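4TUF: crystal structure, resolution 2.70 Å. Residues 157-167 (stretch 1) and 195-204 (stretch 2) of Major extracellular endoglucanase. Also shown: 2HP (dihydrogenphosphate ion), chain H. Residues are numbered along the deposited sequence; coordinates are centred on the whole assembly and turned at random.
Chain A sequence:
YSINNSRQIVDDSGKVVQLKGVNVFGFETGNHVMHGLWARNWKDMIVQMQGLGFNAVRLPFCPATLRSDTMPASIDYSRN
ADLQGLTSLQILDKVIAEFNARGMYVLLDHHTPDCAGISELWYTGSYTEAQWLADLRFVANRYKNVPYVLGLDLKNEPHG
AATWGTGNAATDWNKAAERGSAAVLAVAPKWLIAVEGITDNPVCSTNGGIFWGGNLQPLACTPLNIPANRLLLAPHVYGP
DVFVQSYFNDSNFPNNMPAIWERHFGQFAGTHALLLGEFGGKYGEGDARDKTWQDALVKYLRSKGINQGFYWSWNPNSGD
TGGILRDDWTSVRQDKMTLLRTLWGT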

ATOM      1  N   GLU A 157      -6.519   0.398  -4.728  1.00 36.02           N
ATOM      2  CA  GLU A 157      -7.901   0.045  -4.431  1.00 28.41           C
ATOM      3  C   GLU A 157      -8.924   0.001  -5.560  1.00 28.04           C
ATOM      4  O   GLU A 157      -9.947   0.674  -5.496  1.00 25.29           O
ATOM      5  CB  GLU A 157      -8.407   0.854  -3.250  1.00 24.86           C
ATOM      6  CG  GLU A 157      -7.598   0.577  -2.005  1.00 38.80           C
ATOM      7  CD  GLU A 157      -8.240   1.111  -0.760  1.00 48.51           C
ATOM      8  OE1 GLU A 157      -9.036   2.053  -0.866  1.00 47.82           O
ATOM      9  OE2 GLU A 157      -7.943   0.587   0.323  1.00 51.46           O
ATOM     10  N   PRO A 158      -8.696  -0.832  -6.559  1.00 31.30           N
ATOM     11  CA  PRO A 158      -9.683  -0.978  -7.621  1.00 29.06           C
ATOM     12  C   PRO A 158     -10.980  -1.497  -7.035  1.00 33.80           C
ATOM     13  O   PRO A 158     -10.964  -2.334  -6.154  1.00 30.25           O
ATOM     14  CB  PRO A 158      -9.060  -2.032  -8.522  1.00 26.49           C
ATOM     15  CG  PRO A 158      -7.605  -1.874  -8.321  1.00 28.66           C
ATOM     16  CD  PRO A 158      -7.434  -1.508  -6.884  1.00 30.34           C
ATOM     17  N   HIS A 159     -12.102  -0.980  -7.504  1.00 34.70           N
ATOM     18  CA  HIS A 159     -13.390  -1.399  -6.952  1.00 32.26           C
ATOM     19  C   HIS A 159     -14.516  -0.997  -7.892  1.00 35.52           C
ATOM     20  O   HIS A 159     -14.264  -0.536  -9.002  1.00 36.44           O
ATOM     21  CB  HIS A 159     -13.614  -0.792  -5.567  1.00 32.82           C
ATOM     22  CG  HIS A 159     -13.573   0.704  -5.548  1.00 36.87           C
ATOM     23  ND1 HIS A 159     -12.397   1.419  -5.639  1.00 39.75           N
ATOM     24  CD2 HIS A 159     -14.565   1.622  -5.447  1.00 29.26           C
ATOM     25  CE1 HIS A 159     -12.667   2.712  -5.602  1.00 39.40           C
ATOM     26  NE2 HIS A 159     -13.975   2.862  -5.481  1.00 35.32           N
ATOM     27  N   GLY A 160     -15.756  -1.182  -7.451  1.00 30.97           N
ATOM     28  CA  GLY A 160     -16.909  -0.773  -8.233  1.00 24.00           C
ATOM     29  C   GLY A 160     -17.026  -1.469  -9.573  1.00 27.62           C
ATOM     30  O   GLY A 160     -17.328  -2.661  -9.646  1.00 33.49           O
ATOM     31  N   ALA A 161     -16.772  -0.720 -10.639  1.00 30.56           N
ATOM     32  CA  ALA A 161     -16.952  -1.225 -11.993  1.00 33.11           C
ATOM     33  C   ALA A 161     -15.778  -2.098 -12.431  1.00 29.79           C
ATOM     34  O   ALA A 161     -15.870  -2.824 -13.423  1.00 32.81           O
ATOM     35  CB  ALA A 161     -17.151  -0.070 -12.962  1.00 22.55           C
ATOM     36  N   ALA A 162     -14.681  -2.036 -11.682  1.00 27.51           N
ATOM     37  CA  ALA A 162     -13.494  -2.824 -11.998  1.00 26.73           C
ATOM     38  C   ALA A 162     -13.825  -4.307 -12.052  1.00 31.98           C
ATOM     39  O   ALA A 162     -14.516  -4.831 -11.180  1.00 40.10           O
ATOM     40  CB  ALA A 162     -12.393  -2.560 -10.975  1.00 21.42           C
ATOM     41  N   THR A 163     -13.354  -4.979 -13.092  1.00 30.45           N
ATOM     42  CA  THR A 163     -13.538  -6.420 -13.191  1.00 29.28           C
ATOM     43  C   THR A 163     -12.205  -7.106 -13.487  1.00 36.25           C
ATOM     44  O   THR A 163     -11.159  -6.460 -13.537  1.00 38.25           O
ATOM     45  CB  THR A 163     -14.562  -6.796 -14.275  1.00 27.97           C
ATOM     46  OG1 THR A 163     -14.122  -6.301 -15.546  1.00 29.81           O
ATOM     47  CG2 THR A 163     -15.936  -6.208 -13.949  1.00 22.73           C
ATOM     48  N   TRP A 164     -12.255  -8.417 -13.680  1.00 34.75           N
ATOM     49  CA  TRP A 164     -11.053  -9.216 -13.859  1.00 26.22           C
ATOM     50  C   TRP A 164     -11.395 -10.446 -14.696  1.00 36.23           C
ATOM     51  O   TRP A 164     -12.147 -11.315 -14.255  1.00 39.73           O
ATOM     52  CB  TRP A 164     -10.485  -9.612 -12.496  1.00 26.08           C
ATOM     53  CG  TRP A 164      -9.168 -10.339 -12.512  1.00 29.66           C
ATOM     54  CD1 TRP A 164      -8.816 -11.395 -13.299  1.00 37.79           C
ATOM     55  CD2 TRP A 164      -8.047 -10.089 -11.659  1.00 30.69           C
ATOM     56  NE1 TRP A 164      -7.539 -11.805 -13.005  1.00 35.51           N
ATOM     57  CE2 TRP A 164      -7.044 -11.020 -12.000  1.00 32.16           C
ATOM     58  CE3 TRP A 164      -7.789  -9.163 -10.646  1.00 25.12           C
ATOM     59  CZ2 TRP A 164      -5.807 -11.047 -11.368  1.00 32.51           C
ATOM     60  CZ3 TRP A 164      -6.561  -9.194 -10.019  1.00 27.76           C
ATOM     61  CH2 TRP A 164      -5.584 -10.125 -10.383  1.00 31.03           C
ATOM     62  N   GLY A 165     -10.860 -10.496 -15.912  1.00 36.85           N
ATOM     63  CA  GLY A 165     -11.002 -11.646 -16.784  1.00 34.28           C
ATOM     64  C   GLY A 165     -12.372 -11.869 -17.396  1.00 40.44           C
ATOM     65  O   GLY A 165     -12.758 -13.012 -17.650  1.00 50.65           O
ATOM     66  N   THR A 166     -13.106 -10.789 -17.650  1.00 39.09           N
ATOM     67  CA  THR A 166     -14.448 -10.900 -18.223  1.00 35.63           C
ATOM     68  C   THR A 166     -14.466 -10.664 -19.731  1.00 40.14           C
ATOM     69  O   THR A 166     -15.503 -10.818 -20.375  1.00 42.10           O
ATOM     70  CB  THR A 166     -15.421  -9.900 -17.577  1.00 36.77           C
ATOM     71  OG1 THR A 166     -15.006  -8.564 -17.889  1.00 41.39           O
ATOM     72  CG2 THR A 166     -15.449 -10.081 -16.072  1.00 31.20           C
ATOM     73  N   GLY A 167     -13.322 -10.281 -20.290  1.00 39.74           N
ATOM     74  CA  GLY A 167     -13.241  -9.980 -21.708  1.00 35.08           C
ATOM     75  C   GLY A 167     -13.690  -8.565 -22.032  1.00 45.28           C
ATOM     76  O   GLY A 167     -13.780  -8.185 -23.201  1.00 53.59           O
ATOM     77  N   VAL A 195       0.378  -5.654  -7.362  1.00 31.18           N
ATOM     78  CA  VAL A 195      -0.965  -5.646  -7.921  1.00 25.63           C
ATOM     79  C   VAL A 195      -1.995  -5.939  -6.840  1.00 27.11           C
ATOM     80  O   VAL A 195      -1.838  -6.865  -6.048  1.00 30.95           O
ATOM     81  CB  VAL A 195      -1.111  -6.670  -9.054  1.00 28.01           C
ATOM     82  CG1 VAL A 195      -2.525  -6.634  -9.627  1.00 26.28           C
ATOM     83  CG2 VAL A 195      -0.087  -6.397 -10.137  1.00 24.14           C
ATOM     84  N   GLU A 196      -3.043  -5.129  -6.802  1.00 32.68           N
ATOM     85  CA  GLU A 196      -4.093  -5.303  -5.815  1.00 31.61           C
ATOM     86  C   GLU A 196      -5.286  -6.004  -6.430  1.00 35.30           C
ATOM     87  O   GLU A 196      -5.400  -6.132  -7.657  1.00 31.33           O
ATOM     88  CB  GLU A 196      -4.519  -3.955  -5.234  1.00 30.45           C
ATOM     89  CG  GLU A 196      -3.371  -3.143  -4.641  1.00 37.51           C
ATOM     90  CD  GLU A 196      -3.829  -1.788  -4.135  1.00 39.20           C
ATOM     91  OE1 GLU A 196      -4.975  -1.708  -3.635  1.00 35.65           O
ATOM     92  OE2 GLU A 196      -3.054  -0.808  -4.256  1.00 36.26           O
ATOM     93  N   GLY A 197      -6.185  -6.456  -5.568  1.00 31.73           N
ATOM     94  CA  GLY A 197      -7.389  -7.099  -6.030  1.00 32.51           C
ATOM     95  C   GLY A 197      -8.446  -6.094  -6.441  1.00 38.94           C
ATOM     96  O   GLY A 197      -8.186  -4.896  -6.558  1.00 37.75           O
ATOM     97  N   ILE A 198      -9.646  -6.604  -6.679  1.00 37.75           N
ATOM     98  CA  ILE A 198     -10.790  -5.776  -7.001  1.00 32.10           C
ATOM     99  C   ILE A 198     -11.843  -6.037  -5.933  1.00 36.05           C
ATOM    100  O   ILE A 198     -11.509  -6.512  -4.845  1.00 41.35           O
ATOM    101  CB  ILE A 198     -11.326  -6.093  -8.402  1.00 31.13           C
ATOM    102  CG1 ILE A 198     -11.744  -7.562  -8.484  1.00 26.94           C
ATOM    103  CG2 ILE A 198     -10.251  -5.796  -9.443  1.00 25.35           C
ATOM    104  CD1 ILE A 198     -12.605  -7.890  -9.680  1.00 22.29           C
ATOM    105  N   THR A 199     -13.103  -5.731  -6.220  1.00 29.62           N
ATOM    106  CA  THR A 199     -14.167  -6.124  -5.305  1.00 35.05           C
ATOM    107  C   THR A 199     -14.996  -7.260  -5.913  1.00 34.33           C
ATOM    108  O   THR A 199     -14.454  -8.331  -6.192  1.00 34.33           O
ATOM    109  CB  THR A 199     -15.063  -4.926  -4.915  1.00 30.18           C
ATOM    110  OG1 THR A 199     -15.422  -4.175  -6.079  1.00 33.57           O
ATOM    111  CG2 THR A 199     -14.311  -4.022  -3.966  1.00 25.15           C
ATOM    112  N   ASP A 200     -16.296  -7.037  -6.102  1.00 28.82           N
ATOM    113  CA  ASP A 200     -17.165  -8.054  -6.706  1.00 36.41           C
ATOM    114  C   ASP A 200     -16.828  -8.263  -8.180  1.00 42.93           C
ATOM    115  O   ASP A 200     -16.519  -7.309  -8.895  1.00 39.85           O
ATOM    116  CB  ASP A 200     -18.637  -7.665  -6.571  1.00 37.23           C
ATOM    117  CG  ASP A 200     -19.206  -7.961  -5.194  1.00 45.33           C
ATOM    118  OD1 ASP A 200     -18.442  -8.374  -4.295  1.00 47.76           O
ATOM    119  OD2 ASP A 200     -20.428  -7.771  -5.008  1.00 51.37           O
ATOM    120  N   ASN A 201     -16.899  -9.512  -8.632  1.00 40.26           N
ATOM    121  CA  ASN A 201     -16.606  -9.833 -10.023  1.00 36.85           C
ATOM    122  C   ASN A 201     -17.668 -10.751 -10.640  1.00 40.76           C
ATOM    123  O   ASN A 201     -18.164 -11.669  -9.990  1.00 38.46           O
ATOM    124  CB  ASN A 201     -15.224 -10.474 -10.126  1.00 38.51           C
ATOM    125  CG  ASN A 201     -14.648 -10.388 -11.518  1.00 39.42           C
ATOM    126  OD1 ASN A 201     -14.480  -9.296 -12.056  1.00 40.25           O
ATOM    127  ND2 ASN A 201     -14.323 -11.537 -12.106  1.00 37.58           N
ATOM    128  N   PRO A 202     -18.035 -10.497 -11.901  1.00 45.11           N
ATOM    129  CA  PRO A 202     -19.058 -11.335 -12.544  1.00 41.71           C
ATOM    130  C   PRO A 202     -18.624 -12.780 -12.833  1.00 43.18           C
ATOM    131  O   PRO A 202     -19.498 -13.599 -13.115  1.00 48.88           O
ATOM    132  CB  PRO A 202     -19.354 -10.591 -13.853  1.00 28.38           C
ATOM    133  CG  PRO A 202     -18.229  -9.648 -14.047  1.00 32.52           C
ATOM    134  CD  PRO A 202     -17.699  -9.304 -12.696  1.00 35.34           C
ATOM    135  N   VAL A 203     -17.329 -13.089 -12.775  1.00 37.16           N
ATOM    136  CA  VAL A 203     -16.875 -14.477 -12.920  1.00 37.57           C
ATOM    137  C   VAL A 203     -15.803 -14.845 -11.904  1.00 41.35           C
ATOM    138  O   VAL A 203     -15.061 -13.986 -11.437  1.00 43.01           O
ATOM    139  CB  VAL A 203     -16.292 -14.782 -14.332  1.00 41.03           C
ATOM    140  CG1 VAL A 203     -17.356 -14.668 -15.412  1.00 33.14           C
ATOM    141  CG2 VAL A 203     -15.092 -13.896 -14.632  1.00 35.38           C
ATOM    142  N   CYS A 204     -15.731 -16.137 -11.586  1.00 46.43           N
ATOM    143  CA  CYS A 204     -14.668 -16.704 -10.759  1.00 37.66           C
ATOM    144  C   CYS A 204     -14.479 -15.940  -9.457  1.00 38.38           C
ATOM    145  O   CYS A 204     -13.369 -15.527  -9.115  1.00 44.92           O
ATOM    146  CB  CYS A 204     -13.358 -16.742 -11.549  1.00 36.69           C
ATOM    147  SG  CYS A 204     -11.994 -17.635 -10.765  1.00 56.22           S
TER
HETATM  148  P   2HP H 404      -9.750  -8.003 -22.609  1.00 85.30           P
HETATM  149  O1  2HP H 404      -8.649  -7.175 -23.237  1.00 82.89           O
HETATM  150  O2  2HP H 404      -9.253  -9.408 -22.334  1.00 83.71           O
HETATM  151  O3  2HP H 404     -10.180  -7.373 -21.306  1.00 80.04           O
HETATM  152  O4  2HP H 404     -10.929  -8.044 -23.558  1.00 85.30           O
HETATM  153  O   HOH W   1     -17.405  -4.873  -8.165  1.00 47.07           O
HETATM  154  O   HOH W   2     -14.381  -4.639  -8.498  1.00 34.92           O

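Side chains of stretch 2 reach for the main chain of stretch 1 and make the principal polar contacts between the two segments, neither of which forms regular paired strands here. At one end, the backbone N of Glu-157 donates to OE1 of Glu-196 over 2.8 Å with a nearly straight geometry (159°). The CA-to-CB bond of Glu-196 points toward stretch 1, and the m, t conformation carries the carboxylate to this buried amide. Beyond the turn described below, Asn-201 uses both halves of its amide on the backbone of Trp-164: ND2 donates to Trp-164 O at 3.1 Å, while OD1 accepts a weak bond from Trp-164 N at 2.9 Å. An asparagine suits this place because one planar group offers a donor and an acceptor together. Its ND2 also donates to Val-203 O at 2.6 Å, which ties the side chain to its own loop.

Between these anchors, stretch 1 folds through a type II' turn from His-159 to Ala-162, closed by a bond from Ala-162 N to His-159 O at 3.1 Å. Gly-160 takes a positive phi of 62°, which favours glycine, and its N forms a weak hydrogen bond to Thr-199 OG1 at 3.3 Å. The imidazole of His-159 leads away from stretch 2, and its ND1 donates to Glu-157 O at 2.6 Å, bracing the backbone before the turn.

Two waters add bridges between the turn and stretch 2. Water 2 accepts from Thr-199 N at 2.8 Å and lies 2.7 Å from Ala-162 O, to which it can donate. Water 1 similarly lies 2.7 Å from both Gly-160 O and Asp-200 O.

Around this polar framework, Ile-198 supplies the apolar centre. Its CG2 lies 4.1 Å from Pro-158 CB and 4.2 Å from Ala-162 CB, and its CD1 reaches 3.9 Å from Trp-164 CB, so one branched side chain makes apolar side-chain contacts with three residues of stretch 1. The small methyl of Ala-162 points toward stretch 2. Backbone proximity adds a CA-H...O contact, Ile-198 CA to Pro-158 O at 3.5 Å. The buried Trp-164 has the largest area covered by the opposing stretch, and Ile-198 CG2 and Glu-196 O lie at the edge of its ring.

Farther out, the contacts involve more exposed residues. Thr-166 turns its CG2 to within 3.5 Å of Pro-202 CG and 4.1 Å of Val-203 CG2, while Thr-163 CG2 approaches Pro-202 CD at 3.8 Å. Altogether the contact buries 671 Å², counting both sides.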